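Local atomic coordinates of beta-lactamase YbxI (Bacillus subtilis, PDB entry 5E2F), a protein that probably hydrolyses the beta-lactam ring of penicillin-like antibiotics, as a class D serine beta-lactamase would. Residues K47-T52 with T245-S250; N41-F46 with F64-K69. All coordinates share one frame; numbering follows the deposited sequence. Where two conformers were deposited one is given.

Overall arrangement
Contacts 1 and 2 alternate along the chain and meet at strand 51-57, with centres 10 Å apart. In the antiparallel sheet, strand 51-57 lies between strand 239-247, its partner in contact 1, and strand 62-66, whose end supplies Tyr66 to contact 2. Thr52 OG1 probably bonds to Tyr66 O (2.7 Å), and Gly51 O probably accepts from Asn67 ND2 (2.9 Å). Phe46 CZ packs on Thr52 O at 3.6 Å. Each contact carries its own calcium ion. In this family the KTG motif, here on strand 212-220, borders the active site; two strands, 239-247 and 228-236, separate it from strand 51-57.

Contact 1 of 2, residues K47-T52 with T245-S250; sequences KDTDGT and TNVDDS. With CA (calcium ion), chain D.
Asp50 and Asp248 hold each other through two hydrogen bonds, one of them wholly backbone. Asp248 N gives its hydrogen to Asp50 O (2.9 Å). In return, in the one of two conformers considered here, Asp248 OD1 accepts from Asp50 N (2.9 Å), with the donor 51° out of the carboxylate plane. The carboxylate can turn back this way because Asp248 CG sits between its own backbone N and carbonyl carbon (chi1 69°). One residue earlier in the chain, the CG2 methyl of Thr49 touches Asp248 OD1 and rests 3.7 Å from Val247 CB, crossing the valine side chain at a slant.

Further along, the chains become antiparallel beta structure. Thr52 and Asn246 form a hydrogen-bonded pair, Thr52 N to Asn246 O at 2.8 Å and Asn246 N to Thr52 O at 3.1 Å. Gly51 and Val247, the adjacent non-hydrogen-bonded pair, bring their CA atoms to 4.0 Å; with no side chain on Gly51, its CA lies against Asn246 O. This pairing joins the first strand in the chain of the beta-lactamase sheet to the last, 51-57 to 239-247, placing distant parts of the sequence side by side. Past the strand end, Asp248 centres an inverse gamma turn, and Ser250 then N-caps helix 251-264.

On the face with Thr52 and Asn246, Thr52 CG2 lies 3.6 Å from Asn246 OD1, an oxygen that accepts from Arg70 NE and Gln75 NE2. Arg70 also forms a salt bridge to Asp50 OD1, which would offset some of the negative charge gathered here. At the loop end, calcium is bound by Asp48 O at 2.4 Å and by three waters; in this conformer of Asp248, one of these waters donates to both Asp248 OD1 and Asp249 OD2, and another to Asp248 OD2.

Contact 2 of 2, residues N41-F46 with F64-K69; sequences NVDDEF and FVYNRK. With CA (calcium ion), chain C.
Phe46 and Tyr66 form an offset stack, their planes inclined by 24° and their centroids 4.6 Å apart. The overlap is partial: Tyr66 CE1 lies over one face of the Phe46 ring, displaced toward the rim, and comes within 3.5 Å of Phe46 CD2. The two side chains run in opposing senses alongside each other, so that Phe46 CB comes near the hydroxyl end of the tyrosine. Tyr66 extends toward the loop with CG anti to its backbone N (chi1 165°), and CB of Asn67 lies over one face of the tyrosine ring, offset toward its rim, on the other side of the ring plane from Phe46.

Asp43 meets Tyr66 quite differently. Its OD1 comes up to the ring edge, near the ring plane and 3.3 Å from CE2, while the carboxylate plane is turned well away from that of the ring. Between the two aromatic residues of strand 62-66, Val42 divides its contacts: CG2 lies 3.6 Å from Tyr66 CB and 3.9 Å from Phe64 CE2, approaching the phenylalanine at its edge. No hydrogen bond crosses the contact, so the evidence is for apolar and aromatic packing.

The loop has its own bracing. Asn41 OD1 accepts from Asp43 N (3.1 Å) in an Asx turn, the donor lying above the amide carbonyl plane. A short 3-10 turn follows, and it directs Asp44 and Glu45 to a calcium ion, bound through Asp44 OD2 at 2.4 Å and Glu45 OE2 at 2.3 Å together with three waters.

Around this contact, Lys264 makes a salt bridge to Glu45 OE1, while Phe46 reaches Ile257 of helix 251-264. Phe46 and Phe64 both touch Phe53 on strand 51-57. Val42 packs on Ile261 of the same helix as well as on Phe64 and Tyr66, which places the loop between helix 251-264 and an edge strand, 62-66.

Contact 1 of 2, residues K47-T52 with T245-S250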
loop_
_atom_site.group_PDB
_atom_site.type_symbol
_atom_site.label_atom_id
_atom_site.label_comp_id
_atom_site.label_asym_id
_atom_site.label_seq_id
_atom_site.Cartn_x
_atom_site.Cartn_y
_atom_site.Cartn_z
ATOM N N LYS A 47 3.914 16.536 13.337
ATOM C CA LYS A 47 5.027 17.221 13.991
ATOM C C LYS A 47 6.372 16.757 13.439
ATOM O O LYS A 47 6.657 15.555 13.356
ATOM C CB LYS A 47 4.983 16.959 15.496
ATOM C CG LYS A 47 6.125 17.610 16.231
ATOM C CD LYS A 47 5.810 17.665 17.704
ATOM C CE LYS A 47 6.096 16.346 18.373
ATOM N NZ LYS A 47 7.484 16.351 18.910
ATOM N N ASP A 48 7.193 17.734 13.054
ATOM C CA ASP A 48 8.562 17.517 12.601
ATOM C C ASP A 48 8.648 16.725 11.308
ATOM O O ASP A 48 9.725 16.225 10.966
ATOM C CB ASP A 48 9.443 16.862 13.675
ATOM C CG ASP A 48 9.612 17.733 14.903
ATOM O OD1 ASP A 48 9.628 18.976 14.750
ATOM O OD2 ASP A 48 9.729 17.178 16.021
ATOM N N THR A 49 7.552 16.590 10.568
ATOM C CA THR A 49 7.569 15.797 9.336
ATOM C C THR A 49 6.891 16.578 8.221
ATOM O O THR A 49 5.892 17.266 8.447
ATOM C CB THR A 49 6.817 14.447 9.543
ATOM O OG1 THR A 49 7.381 13.743 10.654
ATOM C CG2 THR A 49 6.906 13.553 8.343
ATOM N N ASP A 50 7.427 16.462 7.015
ATOM C CA ASP A 50 6.797 16.997 5.806
ATOM C C ASP A 50 6.019 15.843 5.173
ATOM O O ASP A 50 6.614 14.853 4.746
ATOM C CB ASP A 50 7.885 17.512 4.856
ATOM C CG ASP A 50 7.335 18.276 3.656
ATOM O OD1 ASP A 50 6.377 17.866 2.999
ATOM O OD2 ASP A 50 7.886 19.351 3.343
ATOM N N GLY A 51 4.698 15.955 5.130
ATOM C CA GLY A 51 3.937 14.831 4.615
ATOM C C GLY A 51 2.536 15.246 4.224
ATOM O O GLY A 51 2.160 16.421 4.305
ATOM N N THR A 52 1.763 14.244 3.804
ATOM C CA THR A 52 0.372 14.447 3.425
ATOM C C THR A 52 -0.453 13.282 3.958
ATOM O O THR A 52 0.063 12.178 4.196
ATOM C CB THR A 52 0.237 14.623 1.900
ATOM O OG1 THR A 52 -1.131 14.786 1.522
ATOM C CG2 THR A 52 0.807 13.404 1.173
ATOM N N THR A 245 -1.019 7.839 3.712
ATOM C CA THR A 245 -0.058 8.706 4.398
ATOM C C THR A 245 1.253 8.652 3.626
ATOM O O THR A 245 1.712 7.572 3.241
ATOM C CB THR A 245 0.168 8.222 5.822
ATOM O OG1 THR A 245 -1.093 8.279 6.481
ATOM C CG2 THR A 245 1.188 9.106 6.573
ATOM N N ASN A 246 1.853 9.807 3.386
ATOM C CA ASN A 246 3.092 9.884 2.622
ATOM C C ASN A 246 3.953 10.948 3.286
ATOM O O ASN A 246 3.443 12.018 3.631
ATOM C CB ASN A 246 2.738 10.201 1.157
ATOM C CG ASN A 246 3.891 10.760 0.371
ATOM O OD1 ASN A 246 3.969 11.978 0.199
ATOM N ND2 ASN A 246 4.783 9.896 -0.125
ATOM N N VAL A 247 5.244 10.661 3.493
ATOM C CA VAL A 247 6.089 11.527 4.317
ATOM C C VAL A 247 7.528 11.499 3.821
ATOM O O VAL A 247 7.967 10.553 3.176
ATOM C CB VAL A 247 6.122 11.059 5.794
ATOM C CG1 VAL A 247 4.800 11.227 6.449
ATOM C CG2 VAL A 247 6.615 9.609 5.930
ATOM N N ASP A 248 8.288 12.524 4.226
ATOM C CA ASP A 248 9.730 12.598 3.994
ATOM C C ASP A 248 10.503 11.856 5.081
ATOM O O ASP A 248 11.448 12.388 5.671
ATOM C CB ASP A 248 10.167 14.067 3.929
ATOM C CG ASP A 248 10.081 14.776 5.280
ATOM O OD1 ASP A 248 9.295 14.351 6.153
ATOM O OD2 ASP A 248 10.812 15.775 5.450
ATOM N N ASP A 249 10.122 10.615 5.330
ATOM C CA ASP A 249 10.622 9.829 6.457
ATOM C C ASP A 249 10.353 8.376 6.093
ATOM O O ASP A 249 9.956 8.088 4.963
ATOM C CB ASP A 249 9.952 10.299 7.758
ATOM C CG ASP A 249 10.807 10.077 9.001
ATOM O OD1 ASP A 249 11.429 9.007 9.183
ATOM O OD2 ASP A 249 10.839 10.984 9.852
ATOM N N SER A 250 10.521 7.460 7.035
ATOM C CA SER A 250 10.368 6.044 6.709
ATOM C C SER A 250 8.898 5.624 6.645
ATOM O O SER A 250 7.995 6.312 7.129
ATOM C CB SER A 250 11.044 5.197 7.770
ATOM O OG SER A 250 10.344 5.369 8.991
HETATM CA CA CA D . 11.794 15.762 9.923
HETATM O O HOH W 1 10.746 13.989 8.812
HETATM O O HOH W 2 10.831 16.928 7.872
HETATM O O HOH W 3 11.710 14.163 11.685
#

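Contact 2 of 2, residues N41-F46 with F64-K69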
loop_
_atom_site.group_PDB
_atom_site.type_symbol
_atom_site.label_atom_id
_atom_site.label_comp_id
_atom_site.label_asym_id
_atom_site.label_seq_id
_atom_site.Cartn_x
_atom_site.Cartn_y
_atom_site.Cartn_z
ATOM N N ASN A 41 -8.501 17.665 11.858
ATOM C CA ASN A 41 -7.223 18.362 11.821
ATOM C C ASN A 41 -6.150 17.374 12.260
ATOM O O ASN A 41 -6.289 16.735 13.309
ATOM C CB ASN A 41 -7.215 19.602 12.731
ATOM C CG ASN A 41 -5.975 20.454 12.513
ATOM O OD1 ASN A 41 -4.886 20.110 12.976
ATOM N ND2 ASN A 41 -6.126 21.562 11.787
ATOM N N VAL A 42 -5.069 17.279 11.484
ATOM C CA VAL A 42 -3.993 16.336 11.790
ATOM C C VAL A 42 -2.629 17.012 11.852
ATOM O O VAL A 42 -1.591 16.336 11.820
ATOM C CB VAL A 42 -3.966 15.136 10.809
ATOM C CG1 VAL A 42 -5.294 14.401 10.822
ATOM C CG2 VAL A 42 -3.625 15.607 9.408
ATOM N N ASP A 43 -2.599 18.342 11.979
ATOM C CA ASP A 43 -1.320 19.050 11.977
ATOM C C ASP A 43 -0.377 18.465 13.022
ATOM O O ASP A 43 0.809 18.243 12.748
ATOM C CB ASP A 43 -1.513 20.531 12.317
ATOM C CG ASP A 43 -2.108 21.346 11.200
ATOM O OD1 ASP A 43 -2.579 20.793 10.187
ATOM O OD2 ASP A 43 -2.116 22.590 11.374
ATOM N N ASP A 44 -0.881 18.245 14.242
ATOM C CA ASP A 44 0.010 17.840 15.327
ATOM C C ASP A 44 0.625 16.479 15.050
ATOM O O ASP A 44 1.758 16.215 15.453
ATOM C CB ASP A 44 -0.762 17.782 16.641
ATOM C CG ASP A 44 0.116 17.481 17.809
ATOM O OD1 ASP A 44 1.156 18.165 17.948
ATOM O OD2 ASP A 44 -0.242 16.567 18.585
ATOM N N GLU A 45 -0.105 15.599 14.374
ATOM C CA GLU A 45 0.379 14.246 14.142
ATOM C C GLU A 45 1.523 14.241 13.152
ATOM O O GLU A 45 2.295 13.275 13.127
ATOM C CB GLU A 45 -0.773 13.315 13.727
ATOM C CG GLU A 45 -1.769 13.058 14.911
ATOM C CD GLU A 45 -2.550 14.280 15.329
ATOM O OE1 GLU A 45 -3.273 14.842 14.484
ATOM O OE2 GLU A 45 -2.442 14.703 16.507
ATOM N N PHE A 46 1.666 15.313 12.364
ATOM C CA PHE A 46 2.778 15.493 11.438
ATOM C C PHE A 46 3.908 16.332 12.020
ATOM O O PHE A 46 4.774 16.803 11.263
ATOM C CB PHE A 46 2.293 16.063 10.099
ATOM C CG PHE A 46 1.676 15.020 9.205
ATOM C CD1 PHE A 46 2.441 14.319 8.277
ATOM C CD2 PHE A 46 0.319 14.737 9.316
ATOM C CE1 PHE A 46 1.852 13.366 7.478
ATOM C CE2 PHE A 46 -0.260 13.768 8.531
ATOM C CZ PHE A 46 0.511 13.070 7.617
ATOM N N PHE A 64 -11.087 13.885 3.436
ATOM C CA PHE A 64 -10.244 14.866 4.095
ATOM C C PHE A 64 -8.837 14.795 3.508
ATOM O O PHE A 64 -8.286 13.703 3.342
ATOM C CB PHE A 64 -10.166 14.578 5.603
ATOM C CG PHE A 64 -9.136 15.424 6.305
ATOM C CD1 PHE A 64 -9.375 16.768 6.559
ATOM C CD2 PHE A 64 -7.904 14.884 6.659
ATOM C CE1 PHE A 64 -8.413 17.551 7.182
ATOM C CE2 PHE A 64 -6.934 15.670 7.286
ATOM C CZ PHE A 64 -7.189 17.008 7.548
ATOM N N VAL A 65 -8.235 15.955 3.227
ATOM C CA VAL A 65 -6.849 16.019 2.751
ATOM C C VAL A 65 -6.062 17.028 3.579
ATOM O O VAL A 65 -6.479 18.180 3.728
ATOM C CB VAL A 65 -6.757 16.387 1.258
ATOM C CG1 VAL A 65 -5.275 16.428 0.827
ATOM C CG2 VAL A 65 -7.565 15.387 0.410
ATOM N N TYR A 66 -4.939 16.578 4.129
ATOM C CA TYR A 66 -3.936 17.437 4.745
ATOM C C TYR A 66 -2.787 17.576 3.754
ATOM O O TYR A 66 -2.286 16.568 3.256
ATOM C CB TYR A 66 -3.440 16.796 6.043
ATOM C CG TYR A 66 -2.156 17.397 6.586
ATOM C CD1 TYR A 66 -0.933 16.759 6.386
ATOM C CD2 TYR A 66 -2.163 18.592 7.291
ATOM C CE1 TYR A 66 0.247 17.291 6.871
ATOM C CE2 TYR A 66 -0.993 19.118 7.803
ATOM C CZ TYR A 66 0.213 18.466 7.582
ATOM O OH TYR A 66 1.412 18.986 8.067
ATOM N N ASN A 67 -2.398 18.819 3.453
ATOM C CA ASN A 67 -1.302 19.139 2.532
ATOM C C ASN A 67 -1.636 18.679 1.108
ATOM O O ASN A 67 -1.050 17.754 0.553
ATOM C CB ASN A 67 0.042 18.578 3.028
ATOM C CG ASN A 67 1.234 19.134 2.256
ATOM O OD1 ASN A 67 1.074 19.855 1.260
ATOM N ND2 ASN A 67 2.438 18.802 2.712
ATOM N N ARG A 68 -2.595 19.391 0.515
ATOM C CA ARG A 68 -3.093 19.018 -0.802
ATOM C C ARG A 68 -2.003 19.111 -1.869
ATOM O O ARG A 68 -2.001 18.320 -2.823
ATOM C CB ARG A 68 -4.312 19.884 -1.148
ATOM C CG ARG A 68 -5.002 19.438 -2.420
ATOM C CD ARG A 68 -6.338 20.146 -2.574
ATOM N NE ARG A 68 -7.295 19.815 -1.517
ATOM C CZ ARG A 68 -8.129 18.778 -1.562
ATOM N NH1 ARG A 68 -8.116 17.953 -2.614
ATOM N NH2 ARG A 68 -8.972 18.565 -0.562
ATOM N N LYS A 69 -1.080 20.074 -1.743
ATOM C CA LYS A 69 -0.024 20.197 -2.750
ATOM C C LYS A 69 0.811 18.916 -2.803
ATOM O O LYS A 69 1.053 18.361 -3.883
ATOM C CB LYS A 69 0.849 21.418 -2.456
ATOM C CG LYS A 69 2.032 21.564 -3.396
ATOM C CD LYS A 69 2.986 22.641 -2.888
ATOM C CE LYS A 69 4.239 22.741 -3.754
ATOM N NZ LYS A 69 3.893 23.229 -5.118
HETATM CA CA CA C . -1.667 14.630 18.672
HETATM O O HOH W 4 -2.702 12.639 18.847
HETATM O O HOH W 5 -1.154 14.536 20.900
HETATM O O HOH W 6 0.299 13.451 18.033
#